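Local coordinates for protein endonuclease and methylase LlaGI (PDB 5FFJ) that probably recognises a specific DNA sequence and methylates it or, on unmodified DNA, drives ATP-dependent restriction as a single-chain Type ISP enzyme, at residues Y925-S930 and W1032-D1037; V992-I997 and E1022-D1027; L934-F939 and E1028-I1033. All coordinates share one frame; numbering follows the deposited sequence.

Interaction 1: residues Y925-S930 and W1032-D1037; sequences YIDSQS and WINQRD. With nucleotides of chain B.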
loop_
_atom_site.group_PDB
_atom_site.type_symbol
_atom_site.label_atom_id
_atom_site.label_comp_id
_atom_site.label_asym_id
_atom_site.label_seq_id
_atom_site.Cartn_x
_atom_site.Cartn_y
_atom_site.Cartn_z
ATOM N N TYR A 925 9.070 -18.418 10.485
ATOM C CA TYR A 925 8.949 -19.393 11.564
ATOM C C TYR A 925 9.966 -20.530 11.475
ATOM O O TYR A 925 10.184 -21.237 12.458
ATOM C CB TYR A 925 7.540 -19.981 11.581
ATOM C CG TYR A 925 7.236 -20.841 10.382
ATOM C CD1 TYR A 925 7.548 -22.193 10.382
ATOM C CD2 TYR A 925 6.643 -20.302 9.251
ATOM C CE1 TYR A 925 7.280 -22.982 9.290
ATOM C CE2 TYR A 925 6.369 -21.085 8.155
ATOM C CZ TYR A 925 6.690 -22.423 8.180
ATOM O OH TYR A 925 6.419 -23.205 7.089
ATOM N N ILE A 926 10.570 -20.715 10.303
ATOM C CA ILE A 926 11.565 -21.771 10.120
ATOM C C ILE A 926 12.701 -21.580 11.116
ATOM O O ILE A 926 13.045 -22.491 11.869
ATOM C CB ILE A 926 12.134 -21.788 8.686
ATOM C CG1 ILE A 926 11.012 -22.003 7.671
ATOM C CG2 ILE A 926 13.183 -22.892 8.537
ATOM C CD1 ILE A 926 11.451 -21.879 6.229
ATOM N N ASP A 927 13.280 -20.384 11.104
ATOM C CA ASP A 927 14.285 -19.997 12.085
ATOM C C ASP A 927 13.930 -18.619 12.624
ATOM O O ASP A 927 14.119 -17.603 11.954
ATOM C CB ASP A 927 15.686 -20.001 11.471
ATOM C CG ASP A 927 16.779 -20.222 12.503
ATOM O OD1 ASP A 927 16.571 -21.037 13.429
ATOM O OD2 ASP A 927 17.849 -19.588 12.384
ATOM N N SER A 928 13.401 -18.599 13.839
ATOM C CA SER A 928 12.867 -17.384 14.435
ATOM C C SER A 928 12.866 -17.510 15.950
ATOM O O SER A 928 12.643 -18.594 16.489
ATOM C CB SER A 928 11.451 -17.112 13.919
ATOM O OG SER A 928 10.799 -16.118 14.689
ATOM N N GLN A 929 13.124 -16.401 16.632
ATOM C CA GLN A 929 13.205 -16.405 18.085
ATOM C C GLN A 929 11.880 -16.815 18.717
ATOM O O GLN A 929 11.829 -17.751 19.516
ATOM C CB GLN A 929 13.622 -15.026 18.598
ATOM C CG GLN A 929 15.003 -14.591 18.142
ATOM C CD GLN A 929 16.098 -15.547 18.583
ATOM O OE1 GLN A 929 16.803 -16.125 17.757
ATOM N NE2 GLN A 929 16.247 -15.713 19.892
ATOM N N SER A 930 10.810 -16.122 18.343
ATOM C CA SER A 930 9.514 -16.304 18.989
ATOM C C SER A 930 8.680 -17.425 18.370
ATOM O O SER A 930 7.503 -17.574 18.701
ATOM C CB SER A 930 8.725 -14.993 18.945
ATOM O OG SER A 930 8.496 -14.574 17.611
ATOM N N TRP A 1032 15.145 -26.157 14.158
ATOM C CA TRP A 1032 15.306 -27.047 13.014
ATOM C C TRP A 1032 16.645 -26.814 12.316
ATOM O O TRP A 1032 17.363 -27.765 12.004
ATOM C CB TRP A 1032 14.157 -26.850 12.021
ATOM C CG TRP A 1032 12.823 -27.267 12.556
ATOM C CD1 TRP A 1032 12.585 -27.998 13.681
ATOM C CD2 TRP A 1032 11.541 -26.972 11.990
ATOM N NE1 TRP A 1032 11.234 -28.182 13.851
ATOM C CE2 TRP A 1032 10.571 -27.560 12.825
ATOM C CE3 TRP A 1032 11.119 -26.271 10.859
ATOM C CZ2 TRP A 1032 9.209 -27.468 12.564
ATOM C CZ3 TRP A 1032 9.766 -26.180 10.602
ATOM C CH2 TRP A 1032 8.827 -26.774 11.450
ATOM N N ILE A 1033 16.973 -25.545 12.078
ATOM C CA ILE A 1033 18.206 -25.181 11.385
ATOM C C ILE A 1033 19.060 -24.211 12.202
ATOM O O ILE A 1033 18.568 -23.557 13.124
ATOM C CB ILE A 1033 17.910 -24.551 10.011
ATOM C CG1 ILE A 1033 16.972 -23.348 10.149
ATOM C CG2 ILE A 1033 17.300 -25.590 9.083
ATOM C CD1 ILE A 1033 16.917 -22.480 8.897
ATOM N N ASN A 1034 20.339 -24.126 11.843
ATOM C CA ASN A 1034 21.302 -23.312 12.572
ATOM C C ASN A 1034 21.309 -23.703 14.042
ATOM O O ASN A 1034 21.374 -22.847 14.923
ATOM C CB ASN A 1034 20.984 -21.824 12.414
ATOM C CG ASN A 1034 20.937 -21.390 10.965
ATOM O OD1 ASN A 1034 21.873 -21.624 10.199
ATOM N ND2 ASN A 1034 19.836 -20.757 10.576
ATOM N N GLN A 1035 21.228 -25.007 14.294
ATOM C CA GLN A 1035 21.184 -25.530 15.654
ATOM C C GLN A 1035 22.450 -25.161 16.415
ATOM O O GLN A 1035 23.515 -24.996 15.822
ATOM C CB GLN A 1035 20.996 -27.048 15.638
ATOM C CG GLN A 1035 19.714 -27.492 14.944
ATOM C CD GLN A 1035 19.439 -28.976 15.096
ATOM O OE1 GLN A 1035 20.297 -29.739 15.541
ATOM N NE2 GLN A 1035 18.231 -29.393 14.723
ATOM N N ARG A 1036 22.327 -25.040 17.732
ATOM C CA ARG A 1036 23.418 -24.535 18.553
ATOM C C ARG A 1036 24.353 -25.634 19.050
ATOM O O ARG A 1036 24.108 -26.825 18.849
ATOM C CB ARG A 1036 22.864 -23.772 19.755
ATOM C CG ARG A 1036 21.878 -22.675 19.402
ATOM C CD ARG A 1036 21.774 -21.665 20.532
ATOM N NE ARG A 1036 20.419 -21.556 21.064
ATOM C CZ ARG A 1036 20.124 -21.123 22.287
ATOM N NH1 ARG A 1036 21.089 -20.759 23.126
ATOM N NH2 ARG A 1036 18.859 -21.058 22.678
ATOM N N ASP A 1037 25.429 -25.202 19.703
ATOM C CA ASP A 1037 26.397 -26.096 20.326
ATOM C C ASP A 1037 26.082 -26.211 21.812
ATOM O O ASP A 1037 26.086 -25.213 22.530
ATOM C CB ASP A 1037 27.823 -25.573 20.117
ATOM C CG ASP A 1037 28.887 -26.578 20.517
ATOM O OD1 ASP A 1037 28.584 -27.515 21.287
ATOM O OD2 ASP A 1037 30.039 -26.426 20.061
ATOM P P DC B 9 11.720 -13.053 15.921
ATOM O OP1 DC B 9 10.960 -13.869 16.895
ATOM O OP2 DC B 9 13.075 -13.489 15.516
ATOM O "O5'" DC B 9 10.848 -12.848 14.589
ATOM C "C5'" DC B 9 9.456 -12.532 14.689
ATOM C "C4'" DC B 9 9.097 -11.314 13.846
ATOM O "O4'" DC B 9 9.655 -10.109 14.453
ATOM C "C3'" DC B 9 9.623 -11.338 12.404
ATOM O "O3'" DC B 9 8.583 -11.005 11.488
ATOM C "C2'" DC B 9 10.736 -10.294 12.415
ATOM C "C1'" DC B 9 10.205 -9.304 13.433
ATOM N N1 DC B 9 11.242 -8.375 14.027
ATOM C C2 DC B 9 10.973 -7.001 14.130
ATOM O O2 DC B 9 9.888 -6.562 13.730
ATOM N N3 DC B 9 11.915 -6.183 14.669
ATOM C C4 DC B 9 13.076 -6.686 15.092
ATOM N N4 DC B 9 13.974 -5.841 15.619
ATOM C C5 DC B 9 13.368 -8.077 14.996
ATOM C C6 DC B 9 12.433 -8.876 14.464
#

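Interaction 2: residues V992-I997 and E1022-D1027; sequences VHYHDI and ENISPD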
loop_
_atom_site.group_PDB
_atom_site.type_symbol
_atom_site.label_atom_id
_atom_site.label_comp_id
_atom_site.label_asym_id
_atom_site.label_seq_id
_atom_site.Cartn_x
_atom_site.Cartn_y
_atom_site.Cartn_z
ATOM N N VAL A 992 10.638 -34.051 10.162
ATOM C CA VAL A 992 10.678 -32.823 9.380
ATOM C C VAL A 992 11.497 -33.042 8.111
ATOM O O VAL A 992 12.518 -33.732 8.136
ATOM C CB VAL A 992 11.294 -31.661 10.189
ATOM C CG1 VAL A 992 11.216 -30.356 9.409
ATOM C CG2 VAL A 992 10.599 -31.518 11.536
ATOM N N HIS A 993 11.041 -32.453 7.010
ATOM C CA HIS A 993 11.760 -32.506 5.743
ATOM C C HIS A 993 11.990 -31.086 5.241
ATOM O O HIS A 993 11.039 -30.364 4.947
ATOM C CB HIS A 993 10.981 -33.329 4.716
ATOM C CG HIS A 993 10.648 -34.713 5.182
ATOM N ND1 HIS A 993 11.612 -35.632 5.535
ATOM C CD2 HIS A 993 9.456 -35.333 5.355
ATOM C CE1 HIS A 993 11.030 -36.759 5.906
ATOM N NE2 HIS A 993 9.722 -36.604 5.806
ATOM N N TYR A 994 13.255 -30.684 5.154
ATOM C CA TYR A 994 13.596 -29.295 4.874
ATOM C C TYR A 994 14.549 -29.157 3.696
ATOM O O TYR A 994 15.450 -29.976 3.507
ATOM C CB TYR A 994 14.211 -28.652 6.118
ATOM C CG TYR A 994 14.765 -27.265 5.889
ATOM C CD1 TYR A 994 13.925 -26.158 5.828
ATOM C CD2 TYR A 994 16.129 -27.061 5.738
ATOM C CE1 TYR A 994 14.434 -24.887 5.617
ATOM C CE2 TYR A 994 16.644 -25.799 5.528
ATOM C CZ TYR A 994 15.795 -24.715 5.469
ATOM O OH TYR A 994 16.309 -23.455 5.260
ATOM N N HIS A 995 14.338 -28.109 2.904
ATOM C CA HIS A 995 15.241 -27.783 1.813
ATOM C C HIS A 995 15.366 -26.274 1.630
ATOM O O HIS A 995 14.366 -25.563 1.509
ATOM C CB HIS A 995 14.769 -28.421 0.507
ATOM C CG HIS A 995 15.740 -28.263 -0.620
ATOM N ND1 HIS A 995 15.423 -27.611 -1.792
ATOM C CD2 HIS A 995 17.029 -28.661 -0.747
ATOM C CE1 HIS A 995 16.471 -27.622 -2.597
ATOM N NE2 HIS A 995 17.459 -28.251 -1.986
ATOM N N ASP A 996 16.606 -25.796 1.624
ATOM C CA ASP A 996 16.905 -24.410 1.292
ATOM C C ASP A 996 17.080 -24.312 -0.219
ATOM O O ASP A 996 17.898 -25.026 -0.799
ATOM C CB ASP A 996 18.166 -23.938 2.023
ATOM C CG ASP A 996 18.389 -22.438 1.915
ATOM O OD1 ASP A 996 17.925 -21.821 0.933
ATOM O OD2 ASP A 996 19.038 -21.874 2.821
ATOM N N ILE A 997 16.314 -23.431 -0.854
ATOM C CA ILE A 997 16.350 -23.302 -2.309
ATOM C C ILE A 997 17.726 -22.857 -2.804
ATOM O O ILE A 997 18.026 -22.964 -3.994
ATOM C CB ILE A 997 15.283 -22.304 -2.817
ATOM C CG1 ILE A 997 15.003 -22.532 -4.305
ATOM C CG2 ILE A 997 15.720 -20.862 -2.557
ATOM C CD1 ILE A 997 13.743 -21.841 -4.801
ATOM N N GLU A 1022 16.263 -32.841 3.333
ATOM C CA GLU A 1022 17.161 -33.131 4.443
ATOM C C GLU A 1022 16.341 -33.532 5.660
ATOM O O GLU A 1022 15.425 -32.816 6.067
ATOM C CB GLU A 1022 18.038 -31.923 4.777
ATOM C CG GLU A 1022 19.115 -32.222 5.812
ATOM C CD GLU A 1022 19.820 -30.976 6.305
ATOM O OE1 GLU A 1022 20.498 -31.053 7.351
ATOM O OE2 GLU A 1022 19.700 -29.922 5.646
ATOM N N ASN A 1023 16.667 -34.685 6.233
ATOM C CA ASN A 1023 15.998 -35.143 7.441
ATOM C C ASN A 1023 16.476 -34.335 8.642
ATOM O O ASN A 1023 17.674 -34.281 8.921
ATOM C CB ASN A 1023 16.253 -36.635 7.666
ATOM C CG ASN A 1023 14.995 -37.393 8.051
ATOM O OD1 ASN A 1023 13.925 -37.182 7.479
ATOM N ND2 ASN A 1023 15.118 -38.282 9.030
ATOM N N ILE A 1024 15.535 -33.707 9.342
ATOM C CA ILE A 1024 15.859 -32.830 10.464
ATOM C C ILE A 1024 15.277 -33.347 11.774
ATOM O O ILE A 1024 14.077 -33.608 11.876
ATOM C CB ILE A 1024 15.350 -31.391 10.203
ATOM C CG1 ILE A 1024 16.306 -30.675 9.241
ATOM C CG2 ILE A 1024 15.209 -30.607 11.520
ATOM C CD1 ILE A 1024 15.954 -29.231 8.952
ATOM N N SER A 1025 16.144 -33.480 12.772
ATOM C CA SER A 1025 15.735 -33.840 14.122
ATOM C C SER A 1025 15.842 -32.616 15.031
ATOM O O SER A 1025 16.943 -32.273 15.462
ATOM C CB SER A 1025 16.603 -34.981 14.665
ATOM O OG SER A 1025 17.968 -34.603 14.723
ATOM N N PRO A 1026 14.708 -31.945 15.312
ATOM C CA PRO A 1026 14.755 -30.753 16.171
ATOM C C PRO A 1026 15.447 -30.986 17.515
ATOM O O PRO A 1026 15.358 -32.079 18.072
ATOM C CB PRO A 1026 13.272 -30.400 16.380
ATOM C CG PRO A 1026 12.486 -31.531 15.797
ATOM C CD PRO A 1026 13.354 -32.170 14.778
ATOM N N ASP A 1027 16.121 -29.956 18.019
ATOM C CA ASP A 1027 16.921 -30.065 19.236
ATOM C C ASP A 1027 16.138 -29.626 20.475
ATOM O O ASP A 1027 14.929 -29.391 20.405
ATOM C CB ASP A 1027 18.206 -29.236 19.097
ATOM C CG ASP A 1027 17.940 -27.786 18.717
ATOM O OD1 ASP A 1027 16.772 -27.344 18.788
ATOM O OD2 ASP A 1027 18.906 -27.084 18.348
#

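Interaction 3: residues L934-F939 and E1028-I1033; sequences LRKSLF and ENNDWI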
loop_
_atom_site.group_PDB
_atom_site.type_symbol
_atom_site.label_atom_id
_atom_site.label_comp_id
_atom_site.label_asym_id
_atom_site.label_seq_id
_atom_site.Cartn_x
_atom_site.Cartn_y
_atom_site.Cartn_z
ATOM N N LEU A 934 5.939 -22.638 18.089
ATOM C CA LEU A 934 5.225 -23.055 16.891
ATOM C C LEU A 934 5.873 -24.297 16.293
ATOM O O LEU A 934 5.184 -25.206 15.834
ATOM C CB LEU A 934 5.197 -21.922 15.864
ATOM C CG LEU A 934 4.636 -22.250 14.478
ATOM C CD1 LEU A 934 3.260 -22.885 14.563
ATOM C CD2 LEU A 934 4.576 -20.986 13.640
ATOM N N ARG A 935 7.201 -24.335 16.309
ATOM C CA ARG A 935 7.936 -25.478 15.781
ATOM C C ARG A 935 7.781 -26.689 16.697
ATOM O O ARG A 935 7.850 -27.832 16.245
ATOM C CB ARG A 935 9.418 -25.133 15.602
ATOM C CG ARG A 935 9.676 -24.049 14.565
ATOM C CD ARG A 935 11.150 -23.929 14.220
ATOM N NE ARG A 935 11.969 -23.488 15.350
ATOM C CZ ARG A 935 12.146 -22.217 15.704
ATOM N NH1 ARG A 935 11.553 -21.240 15.030
ATOM N NH2 ARG A 935 12.917 -21.920 16.743
ATOM N N LYS A 936 7.573 -26.433 17.986
ATOM C CA LYS A 936 7.334 -27.503 18.946
ATOM C C LYS A 936 5.946 -28.093 18.717
ATOM O O LYS A 936 5.745 -29.300 18.849
ATOM C CB LYS A 936 7.474 -26.985 20.383
ATOM C CG LYS A 936 7.308 -28.053 21.457
ATOM C CD LYS A 936 7.855 -27.578 22.799
ATOM C CE LYS A 936 7.489 -28.525 23.932
ATOM N NZ LYS A 936 6.050 -28.429 24.308
ATOM N N SER A 937 4.999 -27.232 18.358
ATOM C CA SER A 937 3.627 -27.655 18.097
ATOM C C SER A 937 3.512 -28.443 16.795
ATOM O O SER A 937 3.003 -29.562 16.785
ATOM C CB SER A 937 2.694 -26.442 18.047
ATOM O OG SER A 937 2.613 -25.806 19.310
ATOM N N LEU A 938 3.984 -27.851 15.700
ATOM C CA LEU A 938 3.877 -28.467 14.381
ATOM C C LEU A 938 4.516 -29.854 14.343
ATOM O O LEU A 938 4.112 -30.707 13.555
ATOM C CB LEU A 938 4.524 -27.574 13.318
ATOM C CG LEU A 938 3.860 -26.222 13.038
ATOM C CD1 LEU A 938 4.733 -25.397 12.108
ATOM C CD2 LEU A 938 2.469 -26.397 12.447
ATOM N N PHE A 939 5.510 -30.079 15.195
ATOM C CA PHE A 939 6.206 -31.359 15.223
ATOM C C PHE A 939 5.368 -32.413 15.941
ATOM O O PHE A 939 5.486 -33.608 15.664
ATOM C CB PHE A 939 7.570 -31.209 15.898
ATOM C CG PHE A 939 8.499 -32.367 15.660
ATOM C CD1 PHE A 939 8.741 -32.827 14.375
ATOM C CD2 PHE A 939 9.148 -32.979 16.717
ATOM C CE1 PHE A 939 9.598 -33.888 14.153
ATOM C CE2 PHE A 939 10.010 -34.039 16.502
ATOM C CZ PHE A 939 10.235 -34.492 15.219
ATOM N N GLU A 1028 16.834 -29.528 21.605
ATOM C CA GLU A 1028 16.229 -29.101 22.864
ATOM C C GLU A 1028 15.557 -27.740 22.732
ATOM O O GLU A 1028 14.511 -27.492 23.330
ATOM C CB GLU A 1028 17.287 -29.047 23.968
ATOM C CG GLU A 1028 17.965 -30.378 24.253
ATOM C CD GLU A 1028 19.090 -30.259 25.265
ATOM O OE1 GLU A 1028 19.456 -29.118 25.624
ATOM O OE2 GLU A 1028 19.610 -31.306 25.703
ATOM N N ASN A 1029 16.170 -26.862 21.944
ATOM C CA ASN A 1029 15.648 -25.516 21.735
ATOM C C ASN A 1029 14.549 -25.482 20.674
ATOM O O ASN A 1029 14.083 -24.410 20.292
ATOM C CB ASN A 1029 16.782 -24.567 21.337
ATOM C CG ASN A 1029 18.019 -24.738 22.200
ATOM O OD1 ASN A 1029 17.923 -24.993 23.401
ATOM N ND2 ASN A 1029 19.193 -24.597 21.590
ATOM N N ASN A 1030 14.145 -26.658 20.201
ATOM C CA ASN A 1030 13.140 -26.776 19.144
ATOM C C ASN A 1030 13.578 -26.044 17.875
ATOM O O ASN A 1030 12.745 -25.521 17.133
ATOM C CB ASN A 1030 11.782 -26.235 19.614
ATOM C CG ASN A 1030 11.331 -26.834 20.933
ATOM O OD1 ASN A 1030 10.815 -27.951 20.977
ATOM N ND2 ASN A 1030 11.507 -26.085 22.015
ATOM N N ASP A 1031 14.889 -26.005 17.642
ATOM C CA ASP A 1031 15.443 -25.393 16.439
ATOM C C ASP A 1031 15.657 -26.442 15.351
ATOM O O ASP A 1031 16.271 -27.484 15.588
ATOM C CB ASP A 1031 16.767 -24.683 16.750
ATOM C CG ASP A 1031 16.579 -23.425 17.576
ATOM O OD1 ASP A 1031 15.471 -22.850 17.551
ATOM O OD2 ASP A 1031 17.548 -23.003 18.241
ATOM N N TRP A 1032 15.145 -26.157 14.158
ATOM C CA TRP A 1032 15.306 -27.047 13.014
ATOM C C TRP A 1032 16.645 -26.814 12.316
ATOM O O TRP A 1032 17.363 -27.765 12.004
ATOM C CB TRP A 1032 14.157 -26.850 12.021
ATOM C CG TRP A 1032 12.823 -27.267 12.556
ATOM C CD1 TRP A 1032 12.585 -27.998 13.681
ATOM C CD2 TRP A 1032 11.541 -26.972 11.990
ATOM N NE1 TRP A 1032 11.234 -28.182 13.851
ATOM C CE2 TRP A 1032 10.571 -27.560 12.825
ATOM C CE3 TRP A 1032 11.119 -26.271 10.859
ATOM C CZ2 TRP A 1032 9.209 -27.468 12.564
ATOM C CZ3 TRP A 1032 9.766 -26.180 10.602
ATOM C CH2 TRP A 1032 8.827 -26.774 11.450
ATOM N N ILE A 1033 16.973 -25.545 12.078
ATOM C CA ILE A 1033 18.206 -25.181 11.385
ATOM C C ILE A 1033 19.060 -24.211 12.202
ATOM O O ILE A 1033 18.568 -23.557 13.124
ATOM C CB ILE A 1033 17.910 -24.551 10.011
ATOM C CG1 ILE A 1033 16.972 -23.348 10.149
ATOM C CG2 ILE A 1033 17.300 -25.590 9.083
ATOM C CD1 ILE A 1033 16.917 -22.480 8.897
#

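Interaction 1: residues Y925-S930 and W1032-D1037
The bound DNA is met by the last three residues of 925-930. Ser930 grips OP1 of DC9 of chain B twice, through its backbone N at 2.7 Å and its OG, which chi1 of 60° places between the backbone N and the carbonyl carbon. Beside it, Gln929 N reaches OP2 of the same nucleotide at 3.1 Å along a nearly straight bond. Ser928 OG lies close to this phosphate as well, though its contacts there are weak.

These donors sit on the loop that leaves strand 915-922 of the methyltransferase sheet and leads into helix 932-941. The partner segment 1032-1037 is an irregular stretch beyond the sheet's edge strand, 1022-1024; its residues 1032-1034 meet 925-927, while the phosphate is held by 928-930.

Polar contact between the two protein segments centres on Asp927, whose CG is anti to the backbone N (chi1 -154°). Asn1034 ND2 donates to Asp927 OD2 at 2.9 Å, keeping the acceptor near its own amide plane but coming down from above the carboxylate, with the two planes 51° apart. The carboxylate's stronger partner is Lys1259, which forms a salt bridge with OD1, and Lys1258 pairs with OD2; two lysines would probably keep Asp927 ionised.

Apolar contacts accompany this bond. Ile1033 directs CD1 obliquely at Ile926 CG2, 3.8 Å away, while the same methyl and CG1 lie against Asp927 CB. More loosely, Trp1032 CZ3 comes up to the edge of the Tyr925 ring, 4.3 Å from CE1. Ile947 of strand 944-951 packs against Tyr925, Ile926 and Trp1032.

Interaction 2: residues V992-I997 and E1022-D1027
His993 and Asn1023 lie side by side and point the same way, imidazole and amide planes 29° apart. Asn1023 OD1 approaches the edge of the ring near its plane, 3.3 Å from His993 CE1. On the other side of strand 991-996 the sheet continues with 944-951, and the His993 ring stacks with that of Tyr946 there.

Val992, Tyr994, Glu1022 and Ile1024 all project from the opposite face of the ribbon. Val992 and Ile1024 stand directly across from each other, CB to CB at 4.1 Å. From there Ile1024 slants along the ribbon: CG1 is anti to the carbonyl carbon and chi2 is -177°, so that CD1 crosses Tyr994 obliquely and touches its CB at 3.4 Å before lying near CG and CD2. Tyr994 holds CG anti to the backbone N, and its OH bonds to Asn949 of the neighbouring strand 944-951.

The strand order fits the methyltransferase Rossmann-like sheet, in which antiparallel strand 977-984 is slotted between 915-922 and 944-951. Strands 991-996 and 1022-1024 extend that sheet, the second forming its outer edge. The two run antiparallel with a marked twist, 132° between their directions.

Three backbone bonds fix the register. Tyr994 and Glu1022 form a hydrogen-bonded pair, with Tyr994 N to Glu1022 O at 3.2 Å on a lone pair and Glu1022 N to Tyr994 O at 3.0 Å. Ile1024 N then donates to Val992 O at 3.2 Å from above the carbonyl plane. Beyond the strand, Pro1026 CD reaches Val992 CG2 at 4.3 Å, and Phe939 of helix 932-941 packs on both residues.

Interaction 3: residues L934-F939 and E1028-I1033
Arg935 NH1 is gripped twice, by the carbonyl oxygens of Tyr925 and Ser928 in the DNA-contacting loop just ahead of the helix. The other two guanidinium nitrogens turn to 1028-1033. NE donates to Asn1030 O at 2.8 Å, with an N-H...O angle of 162°; the bond lies in the carbonyl plane and close to the guanidinium plane, so it helps to fix the rotation of the group. NH2 makes a salt bridge with Asp1031 OD1 at 2.8 Å, but as a hydrogen bond it is bent and weak, and the two planes are 42° apart.

A bend at chi3 (-65°) lets the aliphatic part of Arg935 lie against Trp1032 while its charged end leaves for these oxygens. CD sits over one face of the indole, 3.9 Å from the centroid of the five-membered ring, a CH-pi contact; CB and CG run along the CE2 and CZ2 side. The guanidinium itself stands steeply to the ring, so the indole meets the arginine's methylenes and not its flat charged group.

Helix 932-941 follows strand 915-922 in the methyltransferase domain, and 1028-1033 is the irregular connection that comes after edge strand 1022-1024. Trp1032 lies between the helix and the edge of the sheet, touching both, with Leu938 CD1 at 4.4 Å from its CH2 and Val992 and Ile1024 of the last two strands also against it. An alanine in place of Arg935 would probably loosen both loops, removing the bonds to four backbone or carboxylate oxygens and the CD methylene over the indole face.

The next residue, Lys936, lays CB, CG and CD against Asn1030 OD1, each at 3.5 Å, and its NZ hydrogen-bonds to Asn887 OD1.

Followed from the N terminus, the chain enters all three contacts before it completes any. It passes 925-930, then helix segment 934-939, then strand segment 992-997. Interaction 2 closes first, returning at 1022-1027 after a short helical excursion; interaction 3 closes next at 1028-1033, and interaction 1 last at 1032-1037. Interaction 2 therefore nests within the other two, while interactions 1 and 3 start at neighbouring points and end on a shared stretch, with Trp1032 and Ile1033 common to both. Together they tie the sheet's edge to the helix and DNA-contacting loop that follow strand 915-922. Ile1033 packs on Tyr994, and Gln1035 NE2 probably bonds to Ser1025 O, joining interaction 2 to its neighbours.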